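Local atomic coordinates of Wss1p (PDB entry 5XBN), a protein that cleaves DNA-binding proteins as a zinc-dependent endopeptidase, with DNA bringing enzyme and substrate together, and so helps repair toxic DNA-protein cross-links. Residues V32-S37 / E42-L47; K60-K65 / Y130-E135; G81-V84 / K89-L92; L94-S97 / F103-M106; M113-T118 / G123-K128. All coordinates share one frame; numbering follows the deposited sequence.

Contact 1 of 5, residues V32-S37 / E42-L47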
# COMPACT_ATOMS: atom_id res chain seq x y z
N VAL A 32 8.85 4.10 5.71
CA VAL A 32 7.78 3.18 6.10
C VAL A 32 7.82 2.98 7.62
O VAL A 32 8.86 3.13 8.26
CB VAL A 32 7.88 1.82 5.39
CG1 VAL A 32 7.92 2.02 3.89
CG2 VAL A 32 9.11 1.06 5.84
N ALA A 33 6.67 2.67 8.20
CA ALA A 33 6.63 2.35 9.63
C ALA A 33 5.55 1.33 9.90
O ALA A 33 4.59 1.24 9.14
CB ALA A 33 6.40 3.61 10.45
N VAL A 34 5.70 0.56 10.97
CA VAL A 34 4.63 -0.35 11.36
C VAL A 34 4.31 -0.17 12.84
O VAL A 34 5.05 0.49 13.56
CB VAL A 34 4.98 -1.83 11.08
CG1 VAL A 34 5.21 -2.04 9.58
CG2 VAL A 34 6.18 -2.28 11.88
N LEU A 35 3.20 -0.76 13.28
CA LEU A 35 2.76 -0.66 14.67
C LEU A 35 3.67 -1.48 15.57
O LEU A 35 3.71 -2.70 15.47
CB LEU A 35 1.31 -1.13 14.80
CG LEU A 35 0.29 -0.22 14.10
CD1 LEU A 35 -1.06 -0.90 14.03
CD2 LEU A 35 0.17 1.12 14.81
N GLN A 36 4.40 -0.79 16.43
CA GLN A 36 5.47 -1.41 17.21
C GLN A 36 4.98 -2.30 18.35
O GLN A 36 5.73 -3.13 18.86
CB GLN A 36 6.37 -0.31 17.77
CG GLN A 36 7.20 0.40 16.74
CD GLN A 36 8.04 -0.56 15.97
OE1 GLN A 36 8.89 -1.25 16.54
NE2 GLN A 36 7.82 -0.64 14.66
N SER A 37 3.73 -2.14 18.75
CA SER A 37 3.24 -2.89 19.90
C SER A 37 2.47 -4.15 19.49
O SER A 37 2.02 -4.92 20.34
CB SER A 37 2.36 -1.99 20.78
OG SER A 37 1.32 -1.40 20.02
N GLU A 42 8.20 -7.53 13.33
CA GLU A 42 9.30 -7.74 12.40
C GLU A 42 8.75 -8.24 11.07
O GLU A 42 9.16 -7.77 10.01
CB GLU A 42 10.32 -8.73 12.97
CG GLU A 42 10.97 -8.30 14.28
CD GLU A 42 10.11 -8.57 15.52
OE1 GLU A 42 9.09 -9.28 15.41
OE2 GLU A 42 10.47 -8.07 16.61
N ASP A 43 7.83 -9.20 11.15
CA ASP A 43 7.13 -9.70 9.97
C ASP A 43 6.37 -8.59 9.28
O ASP A 43 6.39 -8.49 8.05
CB ASP A 43 6.14 -10.81 10.34
CG ASP A 43 6.83 -12.14 10.61
OD1 ASP A 43 8.04 -12.23 10.34
OD2 ASP A 43 6.14 -13.08 11.06
N ALA A 44 5.72 -7.74 10.08
CA ALA A 44 4.90 -6.67 9.54
C ALA A 44 5.76 -5.67 8.78
O ALA A 44 5.37 -5.18 7.72
CB ALA A 44 4.13 -5.96 10.67
N LEU A 45 6.94 -5.37 9.33
CA LEU A 45 7.84 -4.44 8.67
C LEU A 45 8.37 -4.99 7.34
O LEU A 45 8.46 -4.26 6.34
CB LEU A 45 9.01 -4.08 9.60
CG LEU A 45 9.96 -3.00 9.08
CD1 LEU A 45 9.20 -1.69 8.84
CD2 LEU A 45 11.14 -2.78 10.03
N ASN A 46 8.71 -6.28 7.32
CA ASN A 46 9.15 -6.89 6.07
C ASN A 46 8.03 -6.82 5.03
O ASN A 46 8.29 -6.56 3.86
CB ASN A 46 9.57 -8.35 6.29
CG ASN A 46 9.89 -9.07 4.98
OD1 ASN A 46 9.05 -9.80 4.44
ND2 ASN A 46 11.09 -8.86 4.46
N LEU A 47 6.80 -7.02 5.49
CA LEU A 47 5.64 -7.04 4.62
C LEU A 47 5.40 -5.67 3.97
O LEU A 47 5.24 -5.58 2.76
CB LEU A 47 4.41 -7.48 5.40
CG LEU A 47 3.06 -7.59 4.68
CD1 LEU A 47 3.18 -8.44 3.42
CD2 LEU A 47 2.04 -8.17 5.64
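Val-34 and Leu-45 meet at about a right angle, and their crossing is the middle of this small apolar contact between the end of a strand and a helix. Both methyls of Val-34 take part. CG1 lies 3.7 Å from Leu-45 CA and equally close to the carbonyl oxygen of Ala-44, so it rests on the helix backbone itself, while CG2 sits 4.1 Å from Leu-45 CB. In Leu-45, CG anti to the backbone N (chi1 -174°) and a bend at chi2 bring CD1 toward the strand end; there it touches Val-34 CG1 and, 4.1 Å away, Val-32 CG2. The small Ala-44 adds its CB at 4.2 Å from Val-34 CG1. No hydrogen bond joins the two segments. Replacing Val-34 with an alanine would probably open a gap over the backbone of Ala-44 and Leu-45 and leave Leu-45 CD1 with less to pack against. Just beyond, Gln-36 NE2 bonds back to Val-34 O at 3.2 Å. Strand 29-33 is an outermost strand of the sheet, paired through Ala-33 with strand 66-72; helix 41-54 packs beside it, with Ile-48 also touching Val-32 and Val-34.

Contact 2 of 5, residues K60-K65 / Y130-E135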
# COMPACT_ATOMS: atom_id res chain seq x y z
N LYS A 60 7.09 4.85 -10.34
CA LYS A 60 7.97 5.60 -11.24
C LYS A 60 7.24 5.95 -12.55
O LYS A 60 7.31 7.10 -13.02
CB LYS A 60 9.26 4.83 -11.55
CG LYS A 60 10.16 5.58 -12.53
CD LYS A 60 11.51 4.91 -12.68
CE LYS A 60 12.59 5.95 -12.96
NZ LYS A 60 12.70 6.95 -11.86
N GLU A 61 6.52 4.97 -13.09
CA GLU A 61 5.78 5.15 -14.35
C GLU A 61 4.71 6.23 -14.25
O GLU A 61 4.43 6.94 -15.22
CB GLU A 61 5.10 3.84 -14.78
CG GLU A 61 6.01 2.83 -15.43
CD GLU A 61 5.23 1.69 -16.06
OE1 GLU A 61 4.02 1.52 -15.74
OE2 GLU A 61 5.81 0.97 -16.88
N ASN A 62 4.09 6.34 -13.07
CA ASN A 62 3.00 7.27 -12.88
C ASN A 62 3.39 8.57 -12.17
O ASN A 62 2.53 9.40 -11.87
CB ASN A 62 1.86 6.58 -12.13
CG ASN A 62 1.16 5.55 -12.98
OD1 ASN A 62 0.27 5.89 -13.75
ND2 ASN A 62 1.57 4.28 -12.87
N HIS A 63 4.68 8.73 -11.91
CA HIS A 63 5.20 9.90 -11.19
C HIS A 63 4.57 10.07 -9.82
O HIS A 63 4.38 11.19 -9.36
CB HIS A 63 5.00 11.17 -12.03
CG HIS A 63 5.33 10.98 -13.48
ND1 HIS A 63 6.57 10.56 -13.91
CD2 HIS A 63 4.58 11.14 -14.60
CE1 HIS A 63 6.57 10.48 -15.23
NE2 HIS A 63 5.38 10.83 -15.67
N PHE A 64 4.27 8.95 -9.16
CA PHE A 64 3.71 8.97 -7.82
C PHE A 64 4.81 9.12 -6.78
O PHE A 64 5.86 8.47 -6.89
CB PHE A 64 2.95 7.67 -7.50
CG PHE A 64 1.65 7.50 -8.25
CD1 PHE A 64 0.92 8.60 -8.71
CD2 PHE A 64 1.14 6.23 -8.46
CE1 PHE A 64 -0.28 8.40 -9.39
CE2 PHE A 64 -0.06 6.03 -9.12
CZ PHE A 64 -0.77 7.11 -9.58
N LYS A 65 4.54 9.94 -5.77
CA LYS A 65 5.42 10.08 -4.60
C LYS A 65 4.61 9.90 -3.33
O LYS A 65 3.47 10.37 -3.26
CB LYS A 65 6.10 11.45 -4.58
CG LYS A 65 7.08 11.69 -5.73
CD LYS A 65 8.32 10.82 -5.59
CE LYS A 65 9.35 11.17 -6.67
NZ LYS A 65 10.60 10.37 -6.50
N TYR A 130 -12.16 5.05 -10.58
CA TYR A 130 -12.24 3.62 -10.85
C TYR A 130 -11.50 3.26 -12.14
O TYR A 130 -10.89 2.19 -12.24
CB TYR A 130 -13.69 3.18 -10.92
CG TYR A 130 -14.34 3.06 -9.57
CD1 TYR A 130 -13.96 2.07 -8.68
CD2 TYR A 130 -15.34 3.95 -9.17
CE1 TYR A 130 -14.55 1.96 -7.44
CE2 TYR A 130 -15.94 3.85 -7.93
CZ TYR A 130 -15.53 2.85 -7.07
OH TYR A 130 -16.11 2.72 -5.83
N ASN A 131 -11.55 4.15 -13.12
CA ASN A 131 -10.84 3.91 -14.37
C ASN A 131 -9.34 3.81 -14.13
O ASN A 131 -8.67 2.89 -14.60
CB ASN A 131 -11.11 5.02 -15.38
CG ASN A 131 -10.30 4.82 -16.64
OD1 ASN A 131 -10.51 3.86 -17.36
ND2 ASN A 131 -9.33 5.69 -16.87
N LYS A 132 -8.82 4.77 -13.38
CA LYS A 132 -7.41 4.79 -13.05
C LYS A 132 -7.00 3.57 -12.22
O LYS A 132 -5.97 2.95 -12.48
CB LYS A 132 -7.07 6.08 -12.31
CG LYS A 132 -5.60 6.19 -11.91
CD LYS A 132 -4.73 6.31 -13.13
CE LYS A 132 -3.27 6.26 -12.76
NZ LYS A 132 -2.46 6.48 -13.99
N LEU A 133 -7.82 3.22 -11.22
CA LEU A 133 -7.48 2.10 -10.35
C LEU A 133 -7.43 0.82 -11.16
O LEU A 133 -6.56 -0.03 -10.97
CB LEU A 133 -8.48 1.99 -9.19
CG LEU A 133 -8.36 0.74 -8.32
CD1 LEU A 133 -6.95 0.59 -7.77
CD2 LEU A 133 -9.39 0.80 -7.20
N ASP A 134 -8.37 0.68 -12.08
CA ASP A 134 -8.37 -0.48 -12.97
C ASP A 134 -7.10 -0.55 -13.82
O ASP A 134 -6.52 -1.63 -13.97
CB ASP A 134 -9.61 -0.43 -13.86
CG ASP A 134 -9.59 -1.50 -14.91
OD1 ASP A 134 -9.87 -2.67 -14.56
OD2 ASP A 134 -9.28 -1.16 -16.06
N GLU A 135 -6.64 0.58 -14.35
CA GLU A 135 -5.37 0.60 -15.07
C GLU A 135 -4.19 0.22 -14.19
O GLU A 135 -3.29 -0.50 -14.63
CB GLU A 135 -5.09 1.98 -15.69
CG GLU A 135 -6.05 2.37 -16.82
CD GLU A 135 -5.96 1.44 -18.02
OE1 GLU A 135 -4.83 1.05 -18.40
OE2 GLU A 135 -7.02 1.09 -18.58
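Lys-132 reaches across from helix 127-145 to Asn-62 and Phe-64, and it contributes about half of the modest surface that the two segments bury. Its CG stands anti to the backbone N (chi1 179°), the chain bends once at chi2 (67°), and from there it runs straight out to the ammonium group. NZ donates to Asn-62 OD1 at 2.8 Å, the one hydrogen bond between the segments. The donor is tilted 35° from the carbonyl plane of the Asn-62 amide, so the bond reaches the oxygen from somewhat above that plane. The other end of the amide is also used: Asn-62 ND2 bonds to the carbonyl oxygen of Leu-58 in its own helix. With a partner at either end, the rotation of the amide is fixed and OD1 is presented to the lysine.

Phe-64 supplies the apolar side, a smaller share. Its CZ lies 4.1 Å from Lys-132 CE, so the last methylene of the lysine passes the far end of the ring before NZ arrives at the asparagine. The Asn-62 CB covers one face of the same ring, 3.5 Å above the plane, and thus packs the two partners of the lysine against each other. Between them, His-63 has positive phi and forms a Schellman motif, which turns the chain out of helix 56-62 and brings Phe-64 back beside Asn-62. Beyond this meeting, Leu-136 of helix 127-145 touches Asn-62 and Phe-64, Leu-117 of helix 106-118 packs on the phenyl ring, and Glu-61 forms a salt bridge to Arg-139.

Contact 3 of 5, residues G81-V84 / K89-L92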
# COMPACT_ATOMS: atom_id res chain seq x y z
N GLY A 81 -7.53 1.09 4.35
CA GLY A 81 -6.46 1.99 3.95
C GLY A 81 -6.93 3.42 3.93
O GLY A 81 -8.12 3.68 4.01
N MSE A 82 -5.99 4.36 3.87
CA MSE A 82 -6.36 5.77 3.83
C MSE A 82 -5.24 6.60 3.22
O MSE A 82 -4.07 6.23 3.29
CB MSE A 82 -6.68 6.27 5.24
CG MSE A 82 -7.27 7.63 5.33
SE MSE A 82 -7.95 7.91 7.14
CE MSE A 82 -9.31 6.56 7.12
N ASN A 83 -5.60 7.70 2.59
CA ASN A 83 -4.60 8.54 1.94
C ASN A 83 -4.78 9.95 2.46
O ASN A 83 -5.77 10.60 2.14
CB ASN A 83 -4.72 8.48 0.41
CG ASN A 83 -3.65 9.30 -0.30
OD1 ASN A 83 -3.25 10.37 0.16
ND2 ASN A 83 -3.18 8.80 -1.44
N VAL A 84 -3.81 10.40 3.24
CA VAL A 84 -3.83 11.75 3.80
C VAL A 84 -3.04 12.70 2.92
O VAL A 84 -1.87 12.45 2.64
CB VAL A 84 -3.24 11.76 5.24
CG1 VAL A 84 -3.20 13.18 5.80
CG2 VAL A 84 -4.05 10.83 6.15
N LYS A 89 0.76 10.86 3.45
CA LYS A 89 0.73 9.65 4.26
C LYS A 89 -0.28 8.68 3.69
O LYS A 89 -1.43 9.04 3.45
CB LYS A 89 0.41 9.97 5.73
CG LYS A 89 0.53 8.77 6.67
CD LYS A 89 0.08 9.10 8.09
CE LYS A 89 1.00 10.09 8.77
NZ LYS A 89 0.49 10.44 10.14
N ILE A 90 0.16 7.44 3.45
CA ILE A 90 -0.78 6.39 3.13
C ILE A 90 -0.74 5.40 4.26
O ILE A 90 0.34 4.98 4.67
CB ILE A 90 -0.46 5.69 1.79
CG1 ILE A 90 -0.88 6.61 0.65
CG2 ILE A 90 -1.24 4.38 1.67
CD1 ILE A 90 -0.52 6.06 -0.72
N MSE A 91 -1.91 5.10 4.82
CA MSE A 91 -2.03 4.10 5.88
C MSE A 91 -2.62 2.82 5.31
O MSE A 91 -3.55 2.86 4.51
CB MSE A 91 -2.87 4.64 7.04
CG MSE A 91 -2.21 5.84 7.69
SE MSE A 91 -3.15 6.84 9.10
CE MSE A 91 -4.43 7.74 8.00
N LEU A 92 -2.05 1.69 5.69
CA LEU A 92 -2.53 0.38 5.26
C LEU A 92 -2.81 -0.51 6.44
O LEU A 92 -1.98 -0.63 7.33
CB LEU A 92 -1.49 -0.32 4.37
CG LEU A 92 -1.08 0.25 3.01
CD1 LEU A 92 -0.00 -0.66 2.39
CD2 LEU A 92 -2.29 0.36 2.11
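Gly-81 to Val-84 and Lys-89 to Leu-92 run antiparallel, their axes 4.6 Å apart and 172° between their directions, as the two arms of a beta hairpin. Met-82 with Met-91 and Val-84 with Lys-89 are the hydrogen-bonded pairs. The first has matched bonds, Met-82 N to Met-91 O and Met-91 N to Met-82 O, each 2.9 Å. In the second, Val-84 N to Lys-89 O is shorter, at 2.7 Å, and Lys-89 N returns to Val-84 O at 3.2 Å. The non-hydrogen-bonded pairs alternate with them, Asn-83 with Ile-90 between the two and Gly-81 with Leu-92 at the far end.

The two methionines, both present as selenomethionine, lie side by side and point the same way. The Met-91 chain bends at chi3 (-74°), turning its CE in between two neighbours across the hairpin: it is 3.6 Å from Met-82 SE and 3.6 Å from Val-84 CG2. On the other face of the sheet, the Asn-83 amide crosses Ile-90, with ND2 3.8 Å from Ile-90 CG1. That amide is held at both ends, ND2 by Glu-116 O and Asn-120 OD1, and OD1 by Gly-87 N in the turn. It therefore ties the outermost strand 81-84 to the end of the zinc-binding helix. Strand 89-96 continues the sheet into strand 66-72 through backbone bonds of Ile-90 and Leu-92, whose side chains pack under helix 106-118.

Contact 4 of 5, residues L94-S97 / F103-M106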
# COMPACT_ATOMS: atom_id res chain seq x y z
N LEU A 94 -2.63 -4.06 7.75
CA LEU A 94 -1.85 -5.24 7.40
C LEU A 94 -2.42 -6.51 8.03
O LEU A 94 -2.11 -7.62 7.60
CB LEU A 94 -0.40 -5.09 7.85
CG LEU A 94 0.42 -3.92 7.31
CD1 LEU A 94 1.83 -4.01 7.86
CD2 LEU A 94 0.44 -3.92 5.78
N ARG A 95 -3.23 -6.33 9.06
CA ARG A 95 -3.67 -7.45 9.90
C ARG A 95 -5.18 -7.68 9.84
O ARG A 95 -5.94 -6.73 9.70
CB ARG A 95 -3.25 -7.19 11.34
CG ARG A 95 -1.75 -7.10 11.53
CD ARG A 95 -1.42 -6.47 12.87
NE ARG A 95 0.01 -6.22 13.00
CZ ARG A 95 0.88 -7.11 13.46
NH1 ARG A 95 0.45 -8.31 13.85
NH2 ARG A 95 2.17 -6.81 13.53
N CYS A 96 -5.60 -8.93 9.96
CA CYS A 96 -7.03 -9.26 10.01
C CYS A 96 -7.74 -8.53 11.15
O CYS A 96 -7.25 -8.48 12.28
CB CYS A 96 -7.23 -10.78 10.15
SG CYS A 96 -7.18 -11.67 8.58
N SER A 97 -8.91 -7.97 10.84
CA SER A 97 -9.61 -7.10 11.78
C SER A 97 -10.28 -7.88 12.91
O SER A 97 -10.74 -7.28 13.88
CB SER A 97 -10.66 -6.27 11.04
OG SER A 97 -11.62 -7.09 10.41
N PHE A 103 -1.95 -11.86 9.42
CA PHE A 103 -1.78 -10.86 8.37
C PHE A 103 -2.73 -11.11 7.21
O PHE A 103 -3.00 -12.26 6.85
CB PHE A 103 -0.32 -10.84 7.89
CG PHE A 103 0.65 -10.32 8.91
CD1 PHE A 103 0.66 -8.98 9.26
CD2 PHE A 103 1.55 -11.17 9.53
CE1 PHE A 103 1.54 -8.49 10.19
CE2 PHE A 103 2.44 -10.69 10.47
CZ PHE A 103 2.44 -9.35 10.81
N LEU A 104 -3.24 -10.03 6.62
CA LEU A 104 -4.03 -10.14 5.40
C LEU A 104 -3.15 -10.68 4.28
O LEU A 104 -1.93 -10.53 4.32
CB LEU A 104 -4.62 -8.77 5.01
CG LEU A 104 -5.55 -8.05 5.99
CD1 LEU A 104 -5.90 -6.66 5.45
CD2 LEU A 104 -6.81 -8.85 6.25
N PRO A 105 -3.77 -11.31 3.27
CA PRO A 105 -2.98 -11.79 2.13
C PRO A 105 -2.33 -10.63 1.38
O PRO A 105 -2.91 -9.55 1.31
CB PRO A 105 -4.02 -12.50 1.25
CG PRO A 105 -5.15 -12.81 2.16
CD PRO A 105 -5.19 -11.68 3.15
N MSE A 106 -1.14 -10.88 0.84
CA MSE A 106 -0.42 -9.88 0.07
C MSE A 106 -1.26 -9.28 -1.05
O MSE A 106 -1.18 -8.08 -1.33
CB MSE A 106 0.85 -10.51 -0.50
CG MSE A 106 1.61 -9.61 -1.43
SE MSE A 106 2.76 -8.40 -0.44
CE MSE A 106 4.25 -9.63 -0.20
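Arg-95 and Phe-103 lie side by side and point the same way where the end of strand 89-96 meets the loop leading into helix 106-118. Both have CG anti to the carbonyl carbon (chi1 -62° and -69°), and the arginine runs extended from CG to NE along the ring. Phe-103 CE1 stands over the centre of one face of the guanidinium, 3.6 Å from Arg-95 CZ, with the two planes 46° apart, so this is a tilted approach and not a flat stack. Arg-95 CG touches the ring as well, 3.8 Å from Phe-103 CD1. Ala-44 of helix 41-54 packs against both side chains. The carbonyl oxygen of Leu-94 takes the bond from Leu-104 N at 2.8 Å and lies in the ring plane at the edge of Phe-103. Further along, Leu-104 CD2 packs on Cys-96 SG at 3.7 Å. The buried guanidinium finds its polar partners elsewhere: Glu-71 in a salt bridge through NE, and the carbonyl oxygens of Pro-39 and Glu-100 through NH1. With a leucine in place of Arg-95, Glu-71 would probably lose its charge partner and those two carbonyls their donor. The phenylalanine thus covers one face of the guanidinium, while the arginine's N-H groups tie strand 66-72 to the loops of Pro-39 and Glu-100.

Contact 5 of 5, residues M113-T118 / G123-K128; sequences MLHELT and GPHDKK. With ZN (zinc ion), chain B.
His-125 is where the 123-128 segment meets helix 106-118, and the two are joined through a zinc ion. Gly-123 and Pro-124 precede it in the loop, and Pro-124 O receives a weak bond from Asp-126 N, closing an inverse gamma turn centred on His-125. From this turn the imidazole reaches the metal, with NE2 2.0 Å from zinc. His-115 NE2 binds the same ion, also at 2.0 Å, from helix 106-118, its CG anti to the backbone N (chi1 -180°). The two NE2 atoms are 3.2 Å apart because both are ligands; no hydrogen bond links them. Their rings meet obliquely, planes at 69°, and a zinc-bound water lies in the plane of the His-125 ring at its edge. His-119 is the other protein ligand; it and His-115 are the two histidines of the HExxH motif of zinc metallopeptidases, in which Glu-116 is probably the active-site residue, and His-125 is the third, downstream ligand.

Next comes Asp-126, the N-cap of helix 127-145, whose OD1 accepts from Phe-129 N; Lys-128 NZ forms a salt bridge to its OD2 at 3.5 Å. Phe-129 of helix 127-145 sets its ring edge-to-face with both histidines, and strand 89-96 backs the metal-binding helix through Ile-90 against Glu-116 and Leu-117.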
# COMPACT_ATOMS: atom_id res chain seq x y z
N MSE A 113 -3.28 -0.92 -1.49
CA MSE A 113 -2.22 0.02 -1.83
C MSE A 113 -2.51 0.75 -3.13
O MSE A 113 -2.36 1.97 -3.21
CB MSE A 113 -0.87 -0.69 -1.93
CG MSE A 113 0.30 0.23 -2.28
SE MSE A 113 0.65 1.62 -0.91
CE MSE A 113 2.22 2.44 -1.71
N LEU A 114 -2.95 0.02 -4.16
CA LEU A 114 -3.23 0.65 -5.44
C LEU A 114 -4.45 1.58 -5.36
O LEU A 114 -4.47 2.63 -6.00
CB LEU A 114 -3.43 -0.41 -6.52
CG LEU A 114 -2.20 -1.30 -6.78
CD1 LEU A 114 -2.49 -2.33 -7.87
CD2 LEU A 114 -0.98 -0.49 -7.14
N HIS A 115 -5.45 1.18 -4.58
CA HIS A 115 -6.59 2.05 -4.30
C HIS A 115 -6.10 3.37 -3.71
O HIS A 115 -6.51 4.45 -4.14
CB HIS A 115 -7.56 1.37 -3.32
CG HIS A 115 -8.77 2.19 -2.96
ND1 HIS A 115 -10.05 1.80 -3.30
CD2 HIS A 115 -8.89 3.36 -2.28
CE1 HIS A 115 -10.91 2.70 -2.86
NE2 HIS A 115 -10.24 3.65 -2.23
N GLU A 116 -5.24 3.29 -2.71
CA GLU A 116 -4.80 4.52 -2.07
C GLU A 116 -3.87 5.36 -2.94
O GLU A 116 -3.91 6.57 -2.86
CB GLU A 116 -4.11 4.22 -0.74
CG GLU A 116 -5.02 3.47 0.24
CD GLU A 116 -6.32 4.19 0.53
OE1 GLU A 116 -6.37 5.43 0.42
OE2 GLU A 116 -7.30 3.51 0.88
N LEU A 117 -3.04 4.72 -3.77
CA LEU A 117 -2.22 5.47 -4.73
C LEU A 117 -3.10 6.24 -5.70
O LEU A 117 -2.76 7.34 -6.12
CB LEU A 117 -1.28 4.54 -5.50
CG LEU A 117 -0.06 4.09 -4.68
CD1 LEU A 117 0.69 3.01 -5.43
CD2 LEU A 117 0.84 5.31 -4.38
N THR A 118 -4.23 5.66 -6.08
CA THR A 118 -5.14 6.33 -7.00
C THR A 118 -5.61 7.66 -6.40
O THR A 118 -5.80 8.63 -7.12
CB THR A 118 -6.34 5.42 -7.35
OG1 THR A 118 -5.86 4.18 -7.91
CG2 THR A 118 -7.27 6.08 -8.35
N GLY A 123 -9.81 12.24 -5.75
CA GLY A 123 -10.43 12.14 -4.44
C GLY A 123 -11.69 11.30 -4.41
O GLY A 123 -11.71 10.25 -3.78
N PRO A 124 -12.76 11.77 -5.09
CA PRO A 124 -14.04 11.06 -5.06
C PRO A 124 -13.97 9.69 -5.75
O PRO A 124 -13.14 9.52 -6.64
CB PRO A 124 -14.98 12.00 -5.83
CG PRO A 124 -14.29 13.32 -5.88
CD PRO A 124 -12.82 13.01 -5.87
N HIS A 125 -14.80 8.75 -5.32
CA HIS A 125 -14.87 7.44 -5.97
C HIS A 125 -15.80 7.54 -7.17
O HIS A 125 -16.91 7.01 -7.15
CB HIS A 125 -15.34 6.35 -5.01
CG HIS A 125 -14.39 6.07 -3.88
ND1 HIS A 125 -14.82 5.88 -2.58
CD2 HIS A 125 -13.05 5.94 -3.86
CE1 HIS A 125 -13.77 5.66 -1.80
NE2 HIS A 125 -12.69 5.68 -2.55
N ASP A 126 -15.34 8.23 -8.20
CA ASP A 126 -16.14 8.41 -9.41
C ASP A 126 -15.51 7.65 -10.56
O ASP A 126 -14.69 6.76 -10.35
CB ASP A 126 -16.28 9.89 -9.77
CG ASP A 126 -14.95 10.63 -9.88
OD1 ASP A 126 -13.88 9.99 -10.02
OD2 ASP A 126 -14.98 11.88 -9.83
N LYS A 127 -15.91 7.98 -11.78
CA LYS A 127 -15.43 7.23 -12.94
C LYS A 127 -13.93 7.40 -13.14
O LYS A 127 -13.25 6.43 -13.47
CB LYS A 127 -16.17 7.66 -14.20
CG LYS A 127 -17.55 7.04 -14.28
CD LYS A 127 -18.21 7.38 -15.59
CE LYS A 127 -19.58 6.75 -15.70
NZ LYS A 127 -20.14 7.02 -17.05
N LYS A 128 -13.43 8.62 -12.93
CA LYS A 128 -11.99 8.89 -13.02
C LYS A 128 -11.20 7.98 -12.09
O LYS A 128 -10.19 7.39 -12.49
CB LYS A 128 -11.70 10.35 -12.65
CG LYS A 128 -12.16 11.37 -13.65
CD LYS A 128 -12.00 12.78 -13.08
CE LYS A 128 -12.83 12.95 -11.82
NZ LYS A 128 -13.11 14.37 -11.47
ZN ZN B . -10.98 5.36 -1.59
O HOH W 1 -11.60 5.45 0.27

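Overall arrangement
Contact 5 lies at the surface, while the other four are partly buried. Contacts 1, 3 and 4 all reach the same sheet: contact 1 works by apolar packing alone, contact 3 by a backbone ladder, and contact 4, on the continuation of the same strand 89-96, by an arginine lying along a phenyl ring. Contacts 1 and 4 meet directly, Ala-44 resting on Arg-95 and Phe-103. On the far side of the chain's centre from contact 1, contacts 2 and 5 share helix 127-145, one through a lysine-amide bond, the other through zinc. Contact 3 adjoins contact 4 along strand 89-96 and touches contact 5 near the probable active-site glutamate.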